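Local coordinates for protein glutathione S-transferase 5 (Caenorhabditis elegans, PDB 1ZL9) that conjugates reduced glutathione to a wide range of exogenous and endogenous hydrophobic electrophiles and may detoxify reactive oxygen species during pathogenic bacterial infection, at residues Y100-E103 with A104-Y107; F137-N140 with F141-S145. All coordinates share one frame; numbering follows the deposited sequence.

Interaction 1: Y100-E103 with A104-Y107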
loop_
_atom_site.group_PDB
_atom_site.type_symbol
_atom_site.label_atom_id
_atom_site.label_comp_id
_atom_site.label_asym_id
_atom_site.label_seq_id
_atom_site.Cartn_x
_atom_site.Cartn_y
_atom_site.Cartn_z
ATOM N N TYR A 100 8.018 6.724 -0.246
ATOM C CA TYR A 100 9.136 7.377 0.387
ATOM C C TYR A 100 9.982 6.328 1.077
ATOM O O TYR A 100 11.205 6.319 0.946
ATOM C CB TYR A 100 8.638 8.390 1.427
ATOM C CG TYR A 100 9.579 8.712 2.563
ATOM C CD1 TYR A 100 10.747 9.421 2.334
ATOM C CD2 TYR A 100 9.287 8.349 3.876
ATOM C CE1 TYR A 100 11.632 9.716 3.426
ATOM C CE2 TYR A 100 10.133 8.651 4.934
ATOM C CZ TYR A 100 11.284 9.355 4.713
ATOM O OH TYR A 100 12.136 9.689 5.753
ATOM N N SER A 101 9.340 5.465 1.848
ATOM C CA SER A 101 10.077 4.466 2.608
ATOM C C SER A 101 10.852 3.543 1.667
ATOM O O SER A 101 11.969 3.105 2.019
ATOM C CB SER A 101 9.174 3.638 3.521
ATOM O OG SER A 101 8.388 4.518 4.291
ATOM N N SER A 102 10.293 3.263 0.486
ATOM C CA SER A 102 10.992 2.445 -0.511
ATOM C C SER A 102 12.172 3.161 -1.069
ATOM O O SER A 102 13.218 2.519 -1.257
ATOM C CB SER A 102 10.166 1.993 -1.742
ATOM O OG SER A 102 9.069 1.269 -1.310
ATOM N N GLU A 103 12.050 4.462 -1.306
ATOM C CA GLU A 103 13.152 5.205 -1.854
ATOM C C GLU A 103 14.278 5.316 -0.835
ATOM O O GLU A 103 15.472 5.286 -1.200
ATOM C CB GLU A 103 12.749 6.642 -2.263
ATOM C CG GLU A 103 11.780 6.702 -3.438
ATOM C CD GLU A 103 11.244 8.142 -3.729
ATOM O OE1 GLU A 103 10.319 8.200 -4.597
ATOM O OE2 GLU A 103 11.713 9.178 -3.099
ATOM N N ALA A 104 13.908 5.521 0.443
ATOM C CA ALA A 104 14.900 5.684 1.481
ATOM C C ALA A 104 15.511 4.402 1.999
ATOM O O ALA A 104 16.492 4.445 2.769
ATOM C CB ALA A 104 14.317 6.428 2.659
ATOM N N ARG A 105 14.937 3.273 1.620
ATOM C CA ARG A 105 15.308 2.006 2.210
ATOM C C ARG A 105 16.849 1.697 2.216
ATOM O O ARG A 105 17.322 1.117 3.181
ATOM C CB ARG A 105 14.563 0.821 1.550
ATOM C CG ARG A 105 14.779 -0.452 2.341
ATOM C CD ARG A 105 13.798 -1.591 2.071
ATOM N NE ARG A 105 12.460 -1.248 2.572
ATOM C CZ ARG A 105 11.408 -1.024 1.783
ATOM N NH1 ARG A 105 11.523 -1.128 0.460
ATOM N NH2 ARG A 105 10.245 -0.675 2.320
ATOM N N PRO A 106 17.596 1.943 1.125
ATOM C CA PRO A 106 19.057 1.667 1.098
ATOM C C PRO A 106 19.812 2.343 2.276
ATOM O O PRO A 106 20.687 1.721 2.868
ATOM C CB PRO A 106 19.489 2.209 -0.259
ATOM C CG PRO A 106 18.269 2.008 -1.102
ATOM C CD PRO A 106 17.130 2.380 -0.198
ATOM N N TYR A 107 19.448 3.578 2.580
ATOM C CA TYR A 107 19.972 4.325 3.723
ATOM C C TYR A 107 19.528 3.738 5.042
ATOM O O TYR A 107 20.352 3.470 5.883
ATOM C CB TYR A 107 19.578 5.792 3.647
ATOM C CG TYR A 107 20.029 6.580 4.802
ATOM C CD1 TYR A 107 21.391 6.791 5.064
ATOM C CD2 TYR A 107 19.111 7.123 5.671
ATOM C CE1 TYR A 107 21.784 7.529 6.161
ATOM C CE2 TYR A 107 19.497 7.831 6.753
ATOM C CZ TYR A 107 20.850 8.033 6.994
ATOM O OH TYR A 107 21.203 8.814 8.054
HETATM O O HOH W 1 7.835 0.687 1.260
#
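Arg105 folds back along its own helix to meet Ser101 and Ser102, and the pair Arg105 and Ser102 shows how a water can complete a contact that two polar side chains do not make directly. CG of Arg105 leaves anti to the backbone N (chi1 -170°), and a bend at chi3 (-69°) turns the guanidinium back toward the preceding turn. One face of that flat group then has Ser101 O over its centre, 4.1 Å above the plane. Ser102 OG stays 3.9 Å from Arg105 NH1, and the gap is closed through NH2: a water accepts from Arg105 NH2 at 3.0 Å and is hydrogen-bonded to Ser102 OG at 2.9 Å. The same hydroxyl is bonded to Lys98 O, one turn earlier, so the serine ties the water to the helix backbone.

On another side of the helix the contact is apolar. CB of Ala104 lies obliquely against the ring of Tyr100, 4.3 Å from its CE1, where a backbone bond from Ala104 N to Tyr100 O (2.9 Å) joins the same two residues. The Tyr100 ring itself stacks with Phe134 of helix 119-145. Glu103 extends away from the turn to form a salt bridge with Lys133 of that helix.

Further along, Pro106 has no N-H to give, and its CD packs 3.5 Å from Glu103 O; the bond from Arg105 N to Ser102 O is weak, and the helix kinks where the N atoms of Pro106 and Tyr107 have no bond to the turn before. The side chain of Arg105 is about 7 Å from a bound glutathione, near the pocket without lining it. The whole is a proline-kinked turn of the long helix 84-112, in the all-helical C-terminal domain of the glutathione transferase fold.

Interaction 2: F137-N140 with F141-S145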
loop_
_atom_site.group_PDB
_atom_site.type_symbol
_atom_site.label_atom_id
_atom_site.label_comp_id
_atom_site.label_asym_id
_atom_site.label_seq_id
_atom_site.Cartn_x
_atom_site.Cartn_y
_atom_site.Cartn_z
ATOM N N PHE A 137 5.414 17.199 0.562
ATOM C CA PHE A 137 4.038 16.796 0.409
ATOM C C PHE A 137 3.297 16.821 1.782
ATOM O O PHE A 137 2.116 17.190 1.844
ATOM C CB PHE A 137 3.934 15.417 -0.176
ATOM C CG PHE A 137 4.493 15.277 -1.553
ATOM C CD1 PHE A 137 5.164 14.135 -1.903
ATOM C CD2 PHE A 137 4.268 16.236 -2.528
ATOM C CE1 PHE A 137 5.675 13.985 -3.251
ATOM C CE2 PHE A 137 4.768 16.063 -3.848
ATOM C CZ PHE A 137 5.462 14.943 -4.177
ATOM N N LEU A 138 3.975 16.430 2.859
ATOM C CA LEU A 138 3.361 16.442 4.181
ATOM C C LEU A 138 2.914 17.895 4.514
ATOM O O LEU A 138 1.817 18.134 5.019
ATOM C CB LEU A 138 4.295 15.917 5.240
ATOM C CG LEU A 138 4.538 14.397 5.137
ATOM C CD1 LEU A 138 5.622 14.079 6.231
ATOM C CD2 LEU A 138 3.318 13.634 5.443
ATOM N N VAL A 139 3.770 18.854 4.189
ATOM C CA VAL A 139 3.446 20.264 4.462
ATOM C C VAL A 139 2.196 20.708 3.694
ATOM O O VAL A 139 1.349 21.410 4.276
ATOM C CB VAL A 139 4.635 21.172 4.162
ATOM C CG1 VAL A 139 4.247 22.699 4.256
ATOM C CG2 VAL A 139 5.756 20.898 5.079
ATOM N N ASN A 140 2.070 20.279 2.434
ATOM C CA ASN A 140 0.903 20.543 1.605
ATOM C C ASN A 140 -0.368 20.010 2.256
ATOM O O ASN A 140 -1.396 20.721 2.358
ATOM C CB ASN A 140 0.999 19.872 0.219
ATOM C CG ASN A 140 2.065 20.486 -0.714
ATOM O OD1 ASN A 140 2.605 21.564 -0.456
ATOM N ND2 ASN A 140 2.418 19.723 -1.793
ATOM N N PHE A 141 -0.297 18.776 2.765
ATOM C CA PHE A 141 -1.425 18.192 3.520
ATOM C C PHE A 141 -1.774 18.994 4.801
ATOM O O PHE A 141 -2.943 19.232 5.076
ATOM C CB PHE A 141 -1.186 16.722 3.853
ATOM C CG PHE A 141 -1.663 15.794 2.795
ATOM C CD1 PHE A 141 -1.066 15.777 1.534
ATOM C CD2 PHE A 141 -2.746 15.007 3.018
ATOM C CE1 PHE A 141 -1.558 14.910 0.523
ATOM C CE2 PHE A 141 -3.263 14.129 2.015
ATOM C CZ PHE A 141 -2.661 14.118 0.751
ATOM N N LEU A 142 -0.776 19.352 5.599
ATOM C CA LEU A 142 -1.015 20.152 6.796
ATOM C C LEU A 142 -1.671 21.515 6.434
ATOM O O LEU A 142 -2.566 21.968 7.145
ATOM C CB LEU A 142 0.242 20.419 7.570
ATOM C CG LEU A 142 0.872 19.207 8.259
ATOM C CD1 LEU A 142 2.205 19.617 8.830
ATOM C CD2 LEU A 142 -0.007 18.727 9.345
ATOM N N LYS A 143 -1.215 22.143 5.357
ATOM C CA LYS A 143 -1.760 23.441 4.939
ATOM C C LYS A 143 -3.185 23.264 4.430
ATOM O O LYS A 143 -4.081 24.018 4.767
ATOM C CB LYS A 143 -0.836 24.093 3.872
ATOM C CG LYS A 143 0.414 24.703 4.416
ATOM C CD LYS A 143 1.256 25.453 3.321
ATOM C CE LYS A 143 2.467 26.151 3.986
ATOM N NZ LYS A 143 3.697 26.178 3.118
ATOM N N ALA A 144 -3.457 22.189 3.714
ATOM C CA ALA A 144 -4.781 21.931 3.220
ATOM C C ALA A 144 -5.794 21.627 4.311
ATOM O O ALA A 144 -6.951 22.025 4.194
ATOM C CB ALA A 144 -4.793 20.791 2.216
ATOM N N SER A 145 -5.372 20.901 5.351
ATOM C CA SER A 145 -6.260 20.543 6.426
ATOM C C SER A 145 -6.524 21.710 7.388
ATOM O O SER A 145 -7.611 21.809 7.943
ATOM C CB SER A 145 -5.716 19.290 7.138
ATOM O OG SER A 145 -5.917 18.132 6.279
HETATM O O HOH W 2 3.655 24.135 0.739
#
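Phe141, Leu142, Lys143 and Ala144 each give their backbone N-H to the carbonyl four residues back, on Phe137, Leu138, Val139 and Asn140, in an unbroken run of alpha-helical bonds. Val139 and Lys143 stand one turn apart with their side chains side by side and pointing the same way. A first torsion that sets CG1 of Val139 anti to the backbone N (chi1 172°) brings this methyl alongside the end of the lysine chain, 3.9 Å from Lys143 CE and 3.7 Å from Lys143 NZ. Lower on that chain, Lys143 CG rests 3.4 Å from Val139 O. The ammonium is linked to Asn140 by a water, which accepts from Lys143 NZ at 3.1 Å and donates to Asn140 OD1 at 3.0 Å.

Phe141 turns elsewhere: Phe137 O lies at the edge of its ring, near the ring plane and 3.5 Å from Phe141 CD1, and the ring packs on Gln89 and Leu93 of helix 84-112. The ring of Phe137 meets Phe50 of the second subunit edge-to-face. Leu142 joins Val139 in packing on Leu182 of helix 180-191. The chemistry thus divides an amphipathic helix: aromatic and aliphatic groups face its neighbours, while on the exposed side a water couples the lysine charge to a neutral amide.

How the interactions relate
Followed from the N terminus, the chain passes through the thioredoxin-like sheet domain before entering helix 84-112, where interaction 1 links consecutive turns. It then reverses into helix 119-145, whose last turns hold interaction 2. The contacts come in series, neither nesting nor crossing, and neither closes a loop, since each joins adjoining pieces of one helix. The centres of interactions 1 and 2 are about 22 Å apart, and the nearest atoms of interactions 1 and 2 about 7 Å, without touching. Both helices belong to the C-terminal domain and pack together: residues of 100-107 reach helix 119-145 between its start and Phe134, whereas 137-145 lies beside the earlier part of helix 84-112 and extends the packing to helix 180-191 and the second subunit.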